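Local structure of erythrocyte membrane protein 1 (Plasmodium falciparum, 6S8T) at residues L295-M298 and V299-A302; K353-K356 and Q357-I361; D363-E366 and E367-Q371; K373-F376 and A377-F381; M391-F394 and F395-Q399. The protein is a surface adhesin of malaria-infected erythrocytes, present here as its DBLbeta domain, which binds the host receptor ICAM-1. All coordinates share one frame; numbering follows the deposited sequence.

Contact 1: L295-M298 and V299-A302; sequences LRWM and VEWA
Four successive backbone bonds tie Leu295-Met298 to Val299-Ala302 in two turns of helix 293-319. The straightest runs from Val299 N to Leu295 O (3.1 Å, 167° at the hydrogen). Glu300 N reaches Arg296 O over 3.0 Å, while Trp301 N to Trp297 O is the shortest at 2.7 Å but bends to 143°. Ala302 N closes the series on Met298 O.

The side chains meet the other half mainly through carbons lying against backbone carbonyl oxygens. Val299 turns CG2 back beside its own N, and the methyl comes to rest 3.3 Å from Leu295 O. Trp301 CB sits 3.3 Å from Trp297 O, but its indole swings off the helix, because CG stands opposite the backbone N (chi1 -176°) and the ring leads on toward helix 335-372. Met298 and Leu295 face that helix too, lying against Tyr365. This is the helical core of a Duffy-binding-like domain, and nearly every residue of the stretch is buried in it.

The polar ends find their partners in other parts of the domain. Between Trp297 and Glu300 the approach is loose and oblique, with CD1 of the indole 4.3 Å from OE1 of the carboxylate. Glu300 OE2 forms a salt bridge with Arg114. Arg296 is gripped by Asp188, Asp191 and the carbonyl of Ile291, and Asp188 also accepts the indole N-H of Trp297, so one carboxylate serves two neighbouring side chains of the stretch.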
# COMPACT_ATOMS: atom_id res chain seq x y z
N LEU A 295 -3.79 7.07 -0.12
CA LEU A 295 -3.82 7.15 -1.58
C LEU A 295 -3.16 5.95 -2.23
O LEU A 295 -3.59 5.51 -3.30
CB LEU A 295 -3.15 8.45 -2.05
CG LEU A 295 -3.84 9.75 -1.61
CD1 LEU A 295 -2.99 10.96 -1.94
CD2 LEU A 295 -5.22 9.88 -2.25
N ARG A 296 -2.11 5.39 -1.61
CA ARG A 296 -1.48 4.19 -2.16
C ARG A 296 -2.46 3.03 -2.17
O ARG A 296 -2.61 2.33 -3.18
CB ARG A 296 -0.22 3.83 -1.36
CG ARG A 296 0.81 4.96 -1.26
CD ARG A 296 2.16 4.46 -0.74
NE ARG A 296 2.06 3.61 0.44
CZ ARG A 296 2.26 4.02 1.69
NH1 ARG A 296 2.15 3.16 2.70
NH2 ARG A 296 2.59 5.28 1.94
N TRP A 297 -3.17 2.82 -1.06
CA TRP A 297 -4.11 1.71 -0.97
C TRP A 297 -5.27 1.87 -1.95
O TRP A 297 -5.76 0.87 -2.48
CB TRP A 297 -4.63 1.59 0.47
CG TRP A 297 -3.60 1.09 1.45
CD1 TRP A 297 -2.30 0.76 1.18
CD2 TRP A 297 -3.80 0.86 2.85
NE1 TRP A 297 -1.68 0.34 2.33
CE2 TRP A 297 -2.57 0.39 3.37
CE3 TRP A 297 -4.89 1.01 3.71
CZ2 TRP A 297 -2.41 0.07 4.72
CZ3 TRP A 297 -4.73 0.69 5.05
CH2 TRP A 297 -3.50 0.22 5.54
N MET A 298 -5.70 3.11 -2.22
CA MET A 298 -6.75 3.34 -3.21
C MET A 298 -6.30 2.93 -4.60
O MET A 298 -7.05 2.28 -5.34
CB MET A 298 -7.18 4.81 -3.18
CG MET A 298 -8.20 5.19 -4.26
SD MET A 298 -8.68 6.95 -4.26
CE MET A 298 -7.25 7.70 -5.04
N VAL A 299 -5.08 3.32 -5.00
CA VAL A 299 -4.55 2.90 -6.29
C VAL A 299 -4.43 1.38 -6.35
O VAL A 299 -4.72 0.76 -7.39
CB VAL A 299 -3.19 3.58 -6.56
CG1 VAL A 299 -2.57 3.06 -7.86
CG2 VAL A 299 -3.34 5.10 -6.60
N GLU A 300 -4.02 0.75 -5.25
CA GLU A 300 -3.94 -0.70 -5.21
C GLU A 300 -5.32 -1.34 -5.22
O GLU A 300 -5.50 -2.43 -5.77
CB GLU A 300 -3.14 -1.15 -3.97
CG GLU A 300 -2.81 -2.65 -3.89
CD GLU A 300 -1.85 -2.98 -2.75
OE1 GLU A 300 -1.50 -2.06 -1.98
OE2 GLU A 300 -1.44 -4.16 -2.62
N TRP A 301 -6.32 -0.67 -4.63
CA TRP A 301 -7.69 -1.16 -4.68
C TRP A 301 -8.21 -1.18 -6.12
O TRP A 301 -8.91 -2.11 -6.52
CB TRP A 301 -8.60 -0.29 -3.80
CG TRP A 301 -10.05 -0.76 -3.71
CD1 TRP A 301 -10.62 -1.46 -2.68
CD2 TRP A 301 -11.09 -0.54 -4.67
NE1 TRP A 301 -11.95 -1.69 -2.95
CE2 TRP A 301 -12.26 -1.14 -4.16
CE3 TRP A 301 -11.15 0.11 -5.91
CZ2 TRP A 301 -13.48 -1.12 -4.85
CZ3 TRP A 301 -12.36 0.13 -6.60
CH2 TRP A 301 -13.51 -0.48 -6.06
N ALA A 302 -7.88 -0.15 -6.90
CA ALA A 302 -8.37 -0.08 -8.27
C ALA A 302 -7.73 -1.15 -9.15
O ALA A 302 -8.38 -1.70 -10.04
CB ALA A 302 -8.13 1.31 -8.85

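Contact 2: K353-K356 and Q357-I361; sequences KWEK and QWNKI
Lys353-Lys356 passes into Gln357-Ile361 in the middle of helix 335-372, with Trp358 N bonded to Trp354 O (3.2 Å) and Asn359 N to Glu355 O (3.1 Å). Trp354 O also takes a weak bond from Gln357 N, bent to 122° at the hydrogen.

Gln357 lies back along the preceding turn: with CG opposite its own carbonyl carbon (chi1 -57°), that atom is turned back to 3.8 Å from Lys353 O, and the extended chain sets the amide beside the Trp354 indole. There OE1 comes within 4.4 Å of the ring atom CE3, at a slant. Both ends of the amide are used, OE1 accepting from the indole N-H of Trp301 and NE2 donating to the carbonyl of Trp96, so its rotation should be well fixed.

A coiled coil is predicted for this part of the helix, and the two tryptophans look into the domain. Trp354 meets the Trp301 ring and packs on Phe305 and Met308 of helix 293-319, whereas Trp358 sends its ring toward Phe436, Phe455 and helix 417-424.

Glu355 and Asn359 make a looser pair. The aliphatic CG of Glu355 is 4.2 Å from Asn359 ND2, and the carboxylate and amide planes stand 41° apart. ND2 comes nearer, to 3.6 Å, to Glu355 O. Lys356 and Lys360 are exposed, Lys360 lying against Tyr110, while Lys353 reaches Glu95 in a salt bridge.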
# COMPACT_ATOMS: atom_id res chain seq x y z
N LYS A 353 -20.91 -5.40 -4.81
CA LYS A 353 -20.28 -5.34 -3.50
C LYS A 353 -18.96 -4.58 -3.53
O LYS A 353 -18.62 -3.89 -2.57
CB LYS A 353 -20.10 -6.74 -2.92
CG LYS A 353 -19.33 -7.70 -3.81
CD LYS A 353 -19.73 -9.14 -3.54
CE LYS A 353 -19.63 -9.49 -2.07
NZ LYS A 353 -19.97 -10.91 -1.81
N TRP A 354 -18.21 -4.69 -4.64
CA TRP A 354 -17.02 -3.86 -4.79
C TRP A 354 -17.40 -2.39 -4.95
O TRP A 354 -16.71 -1.51 -4.43
CB TRP A 354 -16.20 -4.34 -5.99
CG TRP A 354 -15.38 -5.57 -5.71
CD1 TRP A 354 -15.82 -6.85 -5.65
CD2 TRP A 354 -13.96 -5.62 -5.45
NE1 TRP A 354 -14.78 -7.71 -5.38
CE2 TRP A 354 -13.63 -6.97 -5.25
CE3 TRP A 354 -12.96 -4.66 -5.37
CZ2 TRP A 354 -12.32 -7.39 -4.97
CZ3 TRP A 354 -11.66 -5.07 -5.10
CH2 TRP A 354 -11.36 -6.42 -4.90
N GLU A 355 -18.50 -2.11 -5.65
CA GLU A 355 -18.93 -0.73 -5.84
C GLU A 355 -19.25 -0.05 -4.52
O GLU A 355 -19.02 1.16 -4.37
CB GLU A 355 -20.14 -0.67 -6.77
CG GLU A 355 -20.59 0.74 -7.11
CD GLU A 355 -21.88 0.77 -7.92
OE1 GLU A 355 -22.60 -0.25 -7.92
OE2 GLU A 355 -22.16 1.82 -8.54
N LYS A 356 -19.77 -0.79 -3.54
CA LYS A 356 -20.08 -0.18 -2.25
C LYS A 356 -18.82 0.31 -1.56
O LYS A 356 -18.83 1.36 -0.90
CB LYS A 356 -20.83 -1.17 -1.36
CG LYS A 356 -22.27 -1.42 -1.79
CD LYS A 356 -23.03 -2.20 -0.72
CE LYS A 356 -24.50 -2.32 -1.08
NZ LYS A 356 -25.27 -3.02 -0.01
N GLN A 357 -17.71 -0.42 -1.71
CA GLN A 357 -16.45 0.03 -1.13
C GLN A 357 -15.95 1.30 -1.81
O GLN A 357 -15.47 2.23 -1.14
CB GLN A 357 -15.40 -1.08 -1.22
CG GLN A 357 -15.83 -2.39 -0.54
CD GLN A 357 -14.70 -3.41 -0.43
OE1 GLN A 357 -13.76 -3.42 -1.23
NE2 GLN A 357 -14.79 -4.28 0.57
N TRP A 358 -16.08 1.38 -3.14
CA TRP A 358 -15.59 2.55 -3.87
C TRP A 358 -16.36 3.81 -3.50
O TRP A 358 -15.77 4.90 -3.46
CB TRP A 358 -15.67 2.29 -5.38
CG TRP A 358 -15.39 3.50 -6.24
CD1 TRP A 358 -16.30 4.24 -6.94
CD2 TRP A 358 -14.11 4.09 -6.49
NE1 TRP A 358 -15.67 5.26 -7.60
CE2 TRP A 358 -14.32 5.19 -7.35
CE3 TRP A 358 -12.81 3.81 -6.07
CZ2 TRP A 358 -13.28 6.01 -7.80
CZ3 TRP A 358 -11.77 4.62 -6.52
CH2 TRP A 358 -12.02 5.70 -7.37
N ASN A 359 -17.66 3.70 -3.22
CA ASN A 359 -18.44 4.88 -2.86
C ASN A 359 -17.97 5.49 -1.54
O ASN A 359 -17.97 6.71 -1.38
CB ASN A 359 -19.93 4.52 -2.78
CG ASN A 359 -20.57 4.44 -4.15
OD1 ASN A 359 -20.14 5.10 -5.10
ND2 ASN A 359 -21.62 3.63 -4.26
N LYS A 360 -17.56 4.65 -0.58
CA LYS A 360 -17.02 5.19 0.66
C LYS A 360 -15.62 5.76 0.45
O LYS A 360 -15.27 6.78 1.06
CB LYS A 360 -16.99 4.11 1.74
CG LYS A 360 -18.36 3.64 2.18
CD LYS A 360 -18.26 2.65 3.33
CE LYS A 360 -19.63 2.18 3.78
NZ LYS A 360 -19.54 1.16 4.86
N ILE A 361 -14.82 5.14 -0.42
CA ILE A 361 -13.46 5.61 -0.67
C ILE A 361 -13.49 6.98 -1.35
O ILE A 361 -12.78 7.91 -0.95
CB ILE A 361 -12.68 4.59 -1.50
CG1 ILE A 361 -12.43 3.31 -0.69
CG2 ILE A 361 -11.37 5.18 -2.00
CD1 ILE A 361 -11.69 2.23 -1.46

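Contact 3: D363-E366 and E367-Q371; sequences DKYE and ELYLQ
Tyr365 and Tyr369, one turn apart on helix 335-372, form the buried side of this contact. Their rings approach at a slant, CE1 of Tyr365 lying 4.5 Å from CD1 of Tyr369, so they are neighbours more than a stack. Both side chains leave the helix with CG opposite the backbone N, which carries the two rings off in much the same direction. Closer packing comes from Leu368: its CG is 3.5 Å from Lys364 O and 4.1 Å from Lys364 CE. That lysine bends at chi2 (55°) and again at its end, which lays the methylene chain slantwise across the leucine before the amine turns away to a salt bridge with Asp385. Glu367 OE2 is also of opposite charge but remains 5.6 Å from Lys364 NZ, too far for direct contact.

The other side is exposed in the isolated chain. There Glu366 and Leu370 run side by side in the same direction, with CG of the glutamate 4.0 Å from CD1 of the leucine. Leu370 CG sits more snugly, 3.2 Å from Glu366 O, and that same oxygen accepts the backbone N-H of Leu370. Unbroken i to i+4 bonding joins the two halves, from Glu367 N on Asp363 O onward.

Inside the domain, Phe395 of helix 388-402 meets both tyrosine rings edge-to-face, and Leu368 rests on Met391 of the same helix. Tyr365 also faces helix 293-319, its hydroxyl bonded to the carbonyl of Tyr414 near helix 417-424.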
# COMPACT_ATOMS: atom_id res chain seq x y z
N ASP A 363 -15.88 9.21 -1.47
CA ASP A 363 -16.45 10.25 -0.63
C ASP A 363 -15.43 10.78 0.36
O ASP A 363 -15.36 11.99 0.60
CB ASP A 363 -17.69 9.72 0.10
CG ASP A 363 -18.89 9.59 -0.81
OD1 ASP A 363 -18.79 9.98 -1.99
OD2 ASP A 363 -19.94 9.09 -0.34
N LYS A 364 -14.62 9.89 0.95
CA LYS A 364 -13.59 10.35 1.87
C LYS A 364 -12.52 11.15 1.14
O LYS A 364 -12.04 12.17 1.65
CB LYS A 364 -12.97 9.17 2.61
CG LYS A 364 -12.07 9.57 3.77
CD LYS A 364 -12.81 10.47 4.74
CE LYS A 364 -11.91 10.94 5.87
NZ LYS A 364 -11.39 9.79 6.67
N TYR A 365 -12.13 10.71 -0.07
CA TYR A 365 -11.20 11.48 -0.89
C TYR A 365 -11.69 12.91 -1.07
O TYR A 365 -10.93 13.86 -0.84
CB TYR A 365 -11.03 10.80 -2.25
CG TYR A 365 -10.01 11.46 -3.18
CD1 TYR A 365 -10.31 12.64 -3.86
CD2 TYR A 365 -8.76 10.90 -3.37
CE1 TYR A 365 -9.39 13.23 -4.71
CE2 TYR A 365 -7.83 11.49 -4.21
CZ TYR A 365 -8.14 12.65 -4.87
OH TYR A 365 -7.21 13.22 -5.71
N GLU A 366 -12.95 13.07 -1.49
CA GLU A 366 -13.46 14.40 -1.80
C GLU A 366 -13.58 15.27 -0.55
O GLU A 366 -13.31 16.47 -0.60
CB GLU A 366 -14.82 14.27 -2.51
CG GLU A 366 -15.47 15.59 -2.90
CD GLU A 366 -16.74 15.39 -3.73
OE1 GLU A 366 -16.93 16.12 -4.72
OE2 GLU A 366 -17.54 14.50 -3.37
N GLU A 367 -13.96 14.66 0.58
CA GLU A 367 -14.05 15.41 1.83
C GLU A 367 -12.70 16.00 2.22
O GLU A 367 -12.62 17.17 2.61
CB GLU A 367 -14.59 14.50 2.93
CG GLU A 367 -14.66 15.14 4.30
CD GLU A 367 -15.31 14.23 5.33
OE1 GLU A 367 -16.27 13.51 4.98
OE2 GLU A 367 -14.85 14.24 6.49
N LEU A 368 -11.63 15.21 2.10
CA LEU A 368 -10.31 15.70 2.45
C LEU A 368 -9.80 16.73 1.45
O LEU A 368 -9.10 17.68 1.84
CB LEU A 368 -9.32 14.53 2.55
CG LEU A 368 -9.60 13.54 3.67
CD1 LEU A 368 -8.68 12.33 3.55
CD2 LEU A 368 -9.42 14.22 5.02
N TYR A 369 -10.14 16.57 0.17
CA TYR A 369 -9.69 17.52 -0.84
C TYR A 369 -10.35 18.88 -0.64
O TYR A 369 -9.69 19.92 -0.79
CB TYR A 369 -9.98 16.97 -2.23
CG TYR A 369 -9.31 17.73 -3.35
CD1 TYR A 369 -8.03 17.40 -3.78
CD2 TYR A 369 -9.96 18.78 -3.99
CE1 TYR A 369 -7.42 18.09 -4.81
CE2 TYR A 369 -9.36 19.48 -5.02
CZ TYR A 369 -8.09 19.13 -5.43
OH TYR A 369 -7.49 19.82 -6.45
N LEU A 370 -11.64 18.89 -0.31
CA LEU A 370 -12.35 20.15 -0.10
C LEU A 370 -11.85 20.88 1.14
O LEU A 370 -11.74 22.11 1.15
CB LEU A 370 -13.85 19.90 -0.01
CG LEU A 370 -14.55 19.35 -1.26
CD1 LEU A 370 -16.01 19.05 -0.96
CD2 LEU A 370 -14.42 20.33 -2.42
N GLN A 371 -11.56 20.13 2.21
CA GLN A 371 -11.09 20.77 3.44
C GLN A 371 -9.68 21.32 3.27
O GLN A 371 -9.32 22.31 3.93
CB GLN A 371 -11.14 19.78 4.59
CG GLN A 371 -12.55 19.38 4.98
CD GLN A 371 -12.60 18.54 6.23
OE1 GLN A 371 -13.67 18.09 6.65
NE2 GLN A 371 -11.44 18.31 6.83

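Contact 4: K373-F376 and A377-F381; sequences KIAF and AGTSF
Thr379 OG1 accepts the backbone N-H of Phe376 at 2.6 Å, a short bond bent to 136° at the hydrogen. It closes a small turn in the loop: the chain runs out through Phe376, reverses at Ala377 and Gly378, and comes back with the threonine facing the residue three places before it. The hydroxyl reaches the amide because OG1 lies between the threonine's own N and carbonyl carbon (chi1 67°). From there it also touches Phe376 CB at 3.3 Å. The Phe376 ring runs alongside the threonine and in the same direction, with OG1 at its edge, 3.9 Å from CD2.

A second, apolar contact lies nearer the base of the loop. Ile374 sends CG2 into the edge of the Phe381 ring, close to the ring plane, at 3.5 Å from CZ. The two side chains cross at about a right angle, so a methyl meets the ring rim. Ala375 adds to this with CB 4.3 Å from Phe381 CE2, while its carbon C is 3.5 Å from Thr379 OG1. The outgoing arm of the loop is thus met at two points, by the hydroxyl and by the phenyl ring.

Most of the loop is exposed, Ala375 being the buried exception. The loop connects helix 335-372 to helix 388-402: Lys373 forms a salt bridge with Asp404 at its start, the carbonyl of Ala375 accepts a bond from Lys396, and Phe381 packs against Tyr388 at the beginning of helix 388-402.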
# COMPACT_ATOMS: atom_id res chain seq x y z
N LYS A 373 -8.37 22.86 0.57
CA LYS A 373 -8.34 24.15 -0.10
C LYS A 373 -9.08 25.24 0.67
O LYS A 373 -9.11 26.38 0.21
CB LYS A 373 -8.93 24.03 -1.51
CG LYS A 373 -10.38 23.62 -1.54
CD LYS A 373 -10.98 23.83 -2.92
CE LYS A 373 -10.26 23.02 -3.98
NZ LYS A 373 -10.92 23.16 -5.30
N ILE A 374 -9.64 24.92 1.84
CA ILE A 374 -10.41 25.87 2.62
C ILE A 374 -9.70 26.24 3.92
O ILE A 374 -9.72 27.40 4.33
CB ILE A 374 -11.83 25.32 2.90
CG1 ILE A 374 -12.73 25.58 1.70
CG2 ILE A 374 -12.41 25.91 4.17
CD1 ILE A 374 -14.17 25.20 1.93
N ALA A 375 -9.07 25.26 4.58
CA ALA A 375 -8.37 25.51 5.83
C ALA A 375 -7.24 26.51 5.64
O ALA A 375 -6.23 26.20 4.99
CB ALA A 375 -7.82 24.20 6.40
N PHE A 376 -7.39 27.71 6.20
CA PHE A 376 -6.38 28.76 6.08
C PHE A 376 -5.20 28.49 7.01
O PHE A 376 -5.03 27.37 7.50
CB PHE A 376 -6.99 30.13 6.38
CG PHE A 376 -7.91 30.64 5.30
CD1 PHE A 376 -7.40 31.23 4.16
CD2 PHE A 376 -9.28 30.52 5.43
CE1 PHE A 376 -8.24 31.70 3.17
CE2 PHE A 376 -10.13 30.98 4.44
CZ PHE A 376 -9.61 31.58 3.31
N ALA A 377 -4.39 29.52 7.26
CA ALA A 377 -3.19 29.34 8.08
C ALA A 377 -3.55 29.03 9.53
O ALA A 377 -3.04 28.06 10.11
CB ALA A 377 -2.32 30.60 8.01
N GLY A 378 -4.43 29.83 10.13
CA GLY A 378 -4.84 29.64 11.50
C GLY A 378 -6.13 28.87 11.71
O GLY A 378 -6.53 28.67 12.86
N THR A 379 -6.79 28.45 10.63
CA THR A 379 -8.06 27.75 10.72
C THR A 379 -7.88 26.27 10.42
O THR A 379 -7.01 25.87 9.63
CB THR A 379 -9.09 28.35 9.75
OG1 THR A 379 -8.68 28.11 8.40
CG2 THR A 379 -9.22 29.85 9.97
N SER A 380 -8.70 25.44 11.07
CA SER A 380 -8.67 24.00 10.87
C SER A 380 -10.04 23.42 11.17
O SER A 380 -10.86 24.03 11.87
CB SER A 380 -7.60 23.34 11.75
OG SER A 380 -7.51 21.95 11.50
N PHE A 381 -10.29 22.23 10.63
CA PHE A 381 -11.56 21.54 10.81
C PHE A 381 -11.58 20.59 12.00
O PHE A 381 -12.65 20.12 12.38
CB PHE A 381 -11.93 20.77 9.54
CG PHE A 381 -12.39 21.64 8.41
CD1 PHE A 381 -13.71 22.07 8.35
CD2 PHE A 381 -11.52 22.04 7.41
CE1 PHE A 381 -14.14 22.88 7.31
CE2 PHE A 381 -11.95 22.85 6.37
CZ PHE A 381 -13.26 23.27 6.32

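Contact 5: M391-F394 and F395-Q399; sequences MVHF and FKELQ
The imidazole of His393 has Glu397 CG over one face, 4.1 Å above the ring plane and displaced toward its rim. Ring and carboxylate are almost parallel, their planes 10° apart, and the two side chains run the same way along helix 388-402. Glu397 CG, opposite its own carbonyl carbon (chi1 -71°), lies over the ring, and a bend at chi2 then turns the carboxylate, leaving OE1 4.8 Å from His393 NE2. OE2 goes to Gln22 of helix 16-32. The Phe395 ring is met obliquely from two directions: Met391 CE approaches CE2 at 3.7 Å, and Phe394 CD2 is 4.3 Å from CD1. Met391 reaches the ring by folding at both chi2 and chi3, so that its terminal methyl curls back beside the phenylalanine.

Behind these groups the backbone keeps its regular bonds, the straightest being Phe395 N to Met391 O (3.0 Å, 168°). Lys396 lays CB and CG against Val392 O, the nearer being CB at 3.3 Å, and its chain continues past the CG1 methyl of Val392 to reach the carbonyl of Ala372.

The helix is wedged between neighbours. Phe394 packs on Met19 and Met23 of helix 16-32 and on Leu295 of helix 293-319, whereas Phe395 turns to helix 335-372, where it packs on Ala372 and Gln399 donates to the carbonyl of Tyr369.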
# COMPACT_ATOMS: atom_id res chain seq x y z
N MET A 391 -2.62 14.07 4.89
CA MET A 391 -3.48 14.17 3.71
C MET A 391 -3.71 15.62 3.31
O MET A 391 -3.65 15.96 2.12
CB MET A 391 -4.82 13.46 3.96
CG MET A 391 -4.76 11.94 3.91
SD MET A 391 -4.32 11.29 2.28
CE MET A 391 -5.60 11.99 1.25
N VAL A 392 -3.99 16.50 4.28
CA VAL A 392 -4.27 17.90 3.96
C VAL A 392 -3.02 18.58 3.41
O VAL A 392 -3.10 19.35 2.44
CB VAL A 392 -4.83 18.64 5.19
CG1 VAL A 392 -4.87 20.14 4.93
CG2 VAL A 392 -6.21 18.12 5.53
N HIS A 393 -1.86 18.30 4.00
CA HIS A 393 -0.63 18.91 3.51
C HIS A 393 -0.31 18.46 2.09
O HIS A 393 0.10 19.28 1.26
CB HIS A 393 0.54 18.59 4.45
CG HIS A 393 1.81 19.27 4.07
ND1 HIS A 393 2.91 18.59 3.59
CD2 HIS A 393 2.16 20.58 4.08
CE1 HIS A 393 3.88 19.45 3.33
NE2 HIS A 393 3.45 20.67 3.62
N PHE A 394 -0.50 17.18 1.79
CA PHE A 394 -0.24 16.69 0.44
C PHE A 394 -1.19 17.33 -0.56
O PHE A 394 -0.76 17.80 -1.62
CB PHE A 394 -0.37 15.16 0.41
CG PHE A 394 0.04 14.54 -0.90
CD1 PHE A 394 1.36 14.23 -1.15
CD2 PHE A 394 -0.91 14.25 -1.87
CE1 PHE A 394 1.74 13.65 -2.35
CE2 PHE A 394 -0.54 13.68 -3.07
CZ PHE A 394 0.79 13.37 -3.31
N PHE A 395 -2.49 17.39 -0.23
CA PHE A 395 -3.46 18.01 -1.12
C PHE A 395 -3.23 19.52 -1.26
O PHE A 395 -3.50 20.08 -2.32
CB PHE A 395 -4.88 17.73 -0.63
CG PHE A 395 -5.45 16.42 -1.10
CD1 PHE A 395 -4.95 15.78 -2.22
CD2 PHE A 395 -6.51 15.82 -0.42
CE1 PHE A 395 -5.48 14.58 -2.66
CE2 PHE A 395 -7.05 14.62 -0.85
CZ PHE A 395 -6.53 14.00 -1.97
N LYS A 396 -2.75 20.18 -0.21
CA LYS A 396 -2.47 21.62 -0.31
C LYS A 396 -1.34 21.90 -1.29
O LYS A 396 -1.43 22.83 -2.10
CB LYS A 396 -2.13 22.20 1.06
CG LYS A 396 -3.33 22.67 1.86
CD LYS A 396 -2.89 23.39 3.12
CE LYS A 396 -4.02 24.20 3.72
NZ LYS A 396 -4.50 25.25 2.77
N GLU A 397 -0.27 21.11 -1.23
CA GLU A 397 0.82 21.29 -2.17
C GLU A 397 0.40 20.90 -3.59
O GLU A 397 0.89 21.49 -4.56
CB GLU A 397 2.04 20.48 -1.72
CG GLU A 397 2.73 21.03 -0.49
CD GLU A 397 3.19 22.46 -0.67
OE1 GLU A 397 2.47 23.39 -0.23
OE2 GLU A 397 4.27 22.67 -1.27
N LEU A 398 -0.50 19.93 -3.72
CA LEU A 398 -1.02 19.56 -5.03
C LEU A 398 -1.87 20.68 -5.62
O LEU A 398 -1.72 21.05 -6.80
CB LEU A 398 -1.82 18.27 -4.92
CG LEU A 398 -2.21 17.53 -6.20
CD1 LEU A 398 -0.98 17.12 -6.96
CD2 LEU A 398 -3.06 16.31 -5.85
N GLN A 399 -2.78 21.24 -4.82
CA GLN A 399 -3.61 22.35 -5.28
C GLN A 399 -2.78 23.58 -5.60
O GLN A 399 -3.14 24.35 -6.50
CB GLN A 399 -4.67 22.67 -4.21
CG GLN A 399 -5.72 21.56 -4.05
CD GLN A 399 -6.37 21.55 -2.68
OE1 GLN A 399 -6.05 22.37 -1.82
NE2 GLN A 399 -7.28 20.61 -2.47

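How the contacts relate
Along the chain the contacts follow in numerical order: contact 1 on helix 293-319, contacts 2 and 3 in succession on helix 335-372, contact 4 in the loop beyond it, contact 5 on helix 388-402. Contact 1 is the most central and touches contacts 2, 3 and 5, their centres lying 13, 16 and 17 Å away. Contacts 3 and 5, with centres 11 Å apart, join helices 335-372 and 388-402, and contact 4 bridges these two helices on the outside. Contacts 2 and 4 are farthest apart, at 29 Å between centres. Together they trace a helical bundle of the DBLbeta domain from its core to an exposed loop.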